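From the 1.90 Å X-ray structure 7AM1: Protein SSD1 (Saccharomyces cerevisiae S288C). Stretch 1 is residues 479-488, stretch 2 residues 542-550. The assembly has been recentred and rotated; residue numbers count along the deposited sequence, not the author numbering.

Stretch 1, residues 479-488: SLEQLDEKLS
Stretch 2, residues 542-550: RTLGFVVIN

The most unusual feature of this contact is an aspartate in the middle of one helix that binds the beginning of another. Asp-484 accepts from the backbone of Gly-545, N to OD1 2.9 Å with an N-H...O angle of 158°, and from the hydroxyl of Thr-543, OG1 to OD2 2.6 Å. The first turn of a helix leaves amide hydrogens without backbone acceptors, so a carboxylate suits this place. Thr-543, chi1 p, is itself the N-cap: its OG1 accepts from Phe-546 N at 3.2 Å while donating to Asp-484, linking the cap to the neighbouring helix. Asp-484 has an off-well chi1 of -95° with chi2 -58°, and in this conformation its carboxylate meets both donors; its CA-to-CB bond points sideways, but the carboxylate comes nearer.

Both segments are helical, 480-488 and 544-550, with phi near -60° and psi near -45° over most of their length. In the first, psi is -32° at Leu-480, -28° at Lys-486 and -22° at Leu-487, and Ser-488 ends the stretch at -93/-50. Ser-479 (-80/159) and Thr-543 (-100/159) are extended before their helices. Ser-479, chi1 p, caps its helix by accepting from Gln-482 N at OG, 3.0 Å, and its own N donates to Gln-482 OE1, also 3.0 Å. The helix axes approach to 8.4 Å, with 103° between their N-to-C directions, so the helices cross nearly at right angles.

The register is set by Asp-484 and Gly-545, whose CA atoms lie 4.8 Å apart. Glycine permits this approach: an ideal CB on Gly-545 would point toward the first helix, clash with Asp-484 OD2 at 2.9 Å and sit tightly against Leu-480 O at 3.1 Å.

Around this polar centre, the CA-to-CB bonds of Leu-480, Leu-483 and Leu-487 point toward the second helix, their spacing of three and four keeping them on one helical face. Leu-480 (m, t) places CD2 3.9 Å from Ile-549 CG1 and CD1 4.2 Å from Phe-546 CD1, at the ring edge. Phe-546 has chi1 t and chi2 85°, its end leading away. Leu-483 (t, p) brings CD2 to 3.7 Å from Ile-549 CG1; Ile-549 is m, m. Leu-487 (m, t) sets CD1 4.1 Å from Leu-544 CG and 4.0 Å from Val-548 CG2, with Leu-544 t, p and Val-548 t. Branched aliphatic chains suit these positions because they fill space between the helices without needing polar partners. Together the stretches bury 401 Å², summed over both sides.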

# COMPACT_ATOMS: atom_id res chain seq x y z
N SER A 479 -3.85 13.40 -21.37
CA SER A 479 -3.70 12.32 -20.42
C SER A 479 -2.22 12.12 -20.10
O SER A 479 -1.34 12.52 -20.86
CB SER A 479 -4.28 11.01 -20.96
OG SER A 479 -3.49 10.55 -22.04
N LEU A 480 -1.96 11.48 -18.96
CA LEU A 480 -0.58 11.16 -18.61
C LEU A 480 0.06 10.27 -19.66
O LEU A 480 1.27 10.36 -19.90
CB LEU A 480 -0.53 10.49 -17.23
CG LEU A 480 -0.87 11.39 -16.04
CD1 LEU A 480 -0.91 10.58 -14.75
CD2 LEU A 480 0.14 12.52 -15.92
N GLU A 481 -0.73 9.40 -20.30
CA GLU A 481 -0.20 8.60 -21.39
C GLU A 481 0.20 9.48 -22.57
O GLU A 481 1.27 9.31 -23.16
CB GLU A 481 -1.23 7.56 -21.83
CG GLU A 481 -1.43 6.41 -20.86
CD GLU A 481 -2.16 6.83 -19.59
OE1 GLU A 481 -2.93 7.81 -19.65
OE2 GLU A 481 -1.96 6.18 -18.54
N GLN A 482 -0.66 10.45 -22.91
CA GLN A 482 -0.32 11.39 -23.97
C GLN A 482 0.87 12.26 -23.58
O GLN A 482 1.74 12.54 -24.41
CB GLN A 482 -1.53 12.26 -24.30
CG GLN A 482 -2.68 11.50 -24.93
CD GLN A 482 -3.92 12.35 -25.11
OE1 GLN A 482 -4.17 13.27 -24.34
NE2 GLN A 482 -4.70 12.05 -26.15
N LEU A 483 0.91 12.71 -22.32
CA LEU A 483 2.07 13.46 -21.85
C LEU A 483 3.35 12.65 -22.02
O LEU A 483 4.36 13.16 -22.51
CB LEU A 483 1.88 13.87 -20.38
CG LEU A 483 3.06 14.60 -19.73
CD1 LEU A 483 3.38 15.89 -20.47
CD2 LEU A 483 2.78 14.89 -18.27
N ASP A 484 3.31 11.38 -21.63
CA ASP A 484 4.47 10.51 -21.79
C ASP A 484 4.89 10.42 -23.25
O ASP A 484 6.08 10.56 -23.58
CB ASP A 484 4.15 9.12 -21.25
CG ASP A 484 4.60 8.95 -19.83
OD1 ASP A 484 5.81 9.13 -19.57
OD2 ASP A 484 3.74 8.68 -18.97
N GLU A 485 3.94 10.17 -24.15
CA GLU A 485 4.26 10.10 -25.57
C GLU A 485 4.98 11.36 -26.02
O GLU A 485 6.01 11.29 -26.71
CB GLU A 485 2.98 9.89 -26.39
N LYS A 486 4.47 12.52 -25.63
CA LYS A 486 5.04 13.78 -26.09
C LYS A 486 6.40 14.08 -25.45
O LYS A 486 7.22 14.76 -26.07
CB LYS A 486 4.06 14.92 -25.82
CG LYS A 486 2.75 14.77 -26.59
CD LYS A 486 1.78 15.88 -26.27
CE LYS A 486 0.77 16.08 -27.38
NZ LYS A 486 1.45 16.59 -28.61
N LEU A 487 6.65 13.59 -24.24
CA LEU A 487 7.94 13.85 -23.60
C LEU A 487 9.06 12.95 -24.13
O LEU A 487 10.23 13.31 -23.99
CB LEU A 487 7.83 13.66 -22.09
CG LEU A 487 7.14 14.77 -21.29
CD1 LEU A 487 7.22 14.47 -19.80
CD2 LEU A 487 7.75 16.12 -21.59
N SER A 488 8.73 11.80 -24.71
CA SER A 488 9.76 10.91 -25.25
C SER A 488 10.02 11.17 -26.73
O SER A 488 11.17 11.33 -27.14
CB SER A 488 9.34 9.45 -25.04
OG SER A 488 8.16 9.17 -25.75
N ARG A 542 5.88 3.29 -12.72
CA ARG A 542 5.65 4.73 -12.73
C ARG A 542 6.21 5.24 -14.05
O ARG A 542 7.27 4.79 -14.48
CB ARG A 542 6.35 5.45 -11.57
CG ARG A 542 5.98 4.98 -10.18
CD ARG A 542 4.59 5.43 -9.76
NE ARG A 542 4.27 4.91 -8.43
CZ ARG A 542 3.21 5.25 -7.72
NH1 ARG A 542 2.32 6.12 -8.20
NH2 ARG A 542 3.02 4.72 -6.52
N THR A 543 5.49 6.15 -14.69
CA THR A 543 5.95 6.74 -15.94
C THR A 543 6.56 8.12 -15.69
O THR A 543 6.28 8.78 -14.69
CB THR A 543 4.82 6.87 -16.97
OG1 THR A 543 3.87 7.86 -16.53
CG2 THR A 543 4.10 5.54 -17.15
N LEU A 544 7.38 8.55 -16.65
CA LEU A 544 7.97 9.88 -16.59
C LEU A 544 6.89 10.95 -16.48
O LEU A 544 7.01 11.87 -15.67
CB LEU A 544 8.84 10.11 -17.82
CG LEU A 544 9.47 11.49 -18.00
CD1 LEU A 544 10.28 11.85 -16.76
CD2 LEU A 544 10.34 11.53 -19.25
N GLY A 545 5.83 10.83 -17.27
CA GLY A 545 4.76 11.82 -17.22
C GLY A 545 4.16 11.95 -15.83
O GLY A 545 3.97 13.06 -15.32
N PHE A 546 3.86 10.81 -15.20
CA PHE A 546 3.34 10.86 -13.84
C PHE A 546 4.34 11.54 -12.90
O PHE A 546 3.95 12.36 -12.07
CB PHE A 546 3.02 9.45 -13.33
CG PHE A 546 2.69 9.43 -11.86
CD1 PHE A 546 1.40 9.67 -11.42
CD2 PHE A 546 3.68 9.21 -10.91
CE1 PHE A 546 1.09 9.67 -10.06
CE2 PHE A 546 3.37 9.21 -9.55
CZ PHE A 546 2.08 9.44 -9.13
N VAL A 547 5.62 11.20 -13.03
CA VAL A 547 6.62 11.73 -12.11
C VAL A 547 6.75 13.24 -12.27
O VAL A 547 6.88 13.98 -11.28
CB VAL A 547 7.97 11.03 -12.33
CG1 VAL A 547 9.08 11.71 -11.54
CG2 VAL A 547 7.88 9.56 -11.93
N VAL A 548 6.71 13.73 -13.52
CA VAL A 548 6.77 15.16 -13.77
C VAL A 548 5.63 15.88 -13.05
O VAL A 548 5.85 16.83 -12.29
CB VAL A 548 6.73 15.44 -15.29
CG1 VAL A 548 6.44 16.91 -15.56
CG2 VAL A 548 8.04 15.05 -15.93
N ILE A 549 4.39 15.44 -13.30
CA ILE A 549 3.25 16.07 -12.67
C ILE A 549 3.27 15.84 -11.16
O ILE A 549 2.86 16.72 -10.39
CB ILE A 549 1.94 15.55 -13.29
CG1 ILE A 549 1.90 15.85 -14.80
CG2 ILE A 549 0.73 16.13 -12.57
CD1 ILE A 549 2.03 17.32 -15.19
N ASN A 550 3.75 14.68 -10.71
CA ASN A 550 3.76 14.37 -9.28
C ASN A 550 4.74 15.27 -8.53
O ASN A 550 4.45 15.71 -7.41
CB ASN A 550 4.11 12.89 -9.05
CG ASN A 550 3.75 12.41 -7.63
OD1 ASN A 550 2.72 12.80 -7.07
ND2 ASN A 550 4.60 11.55 -7.07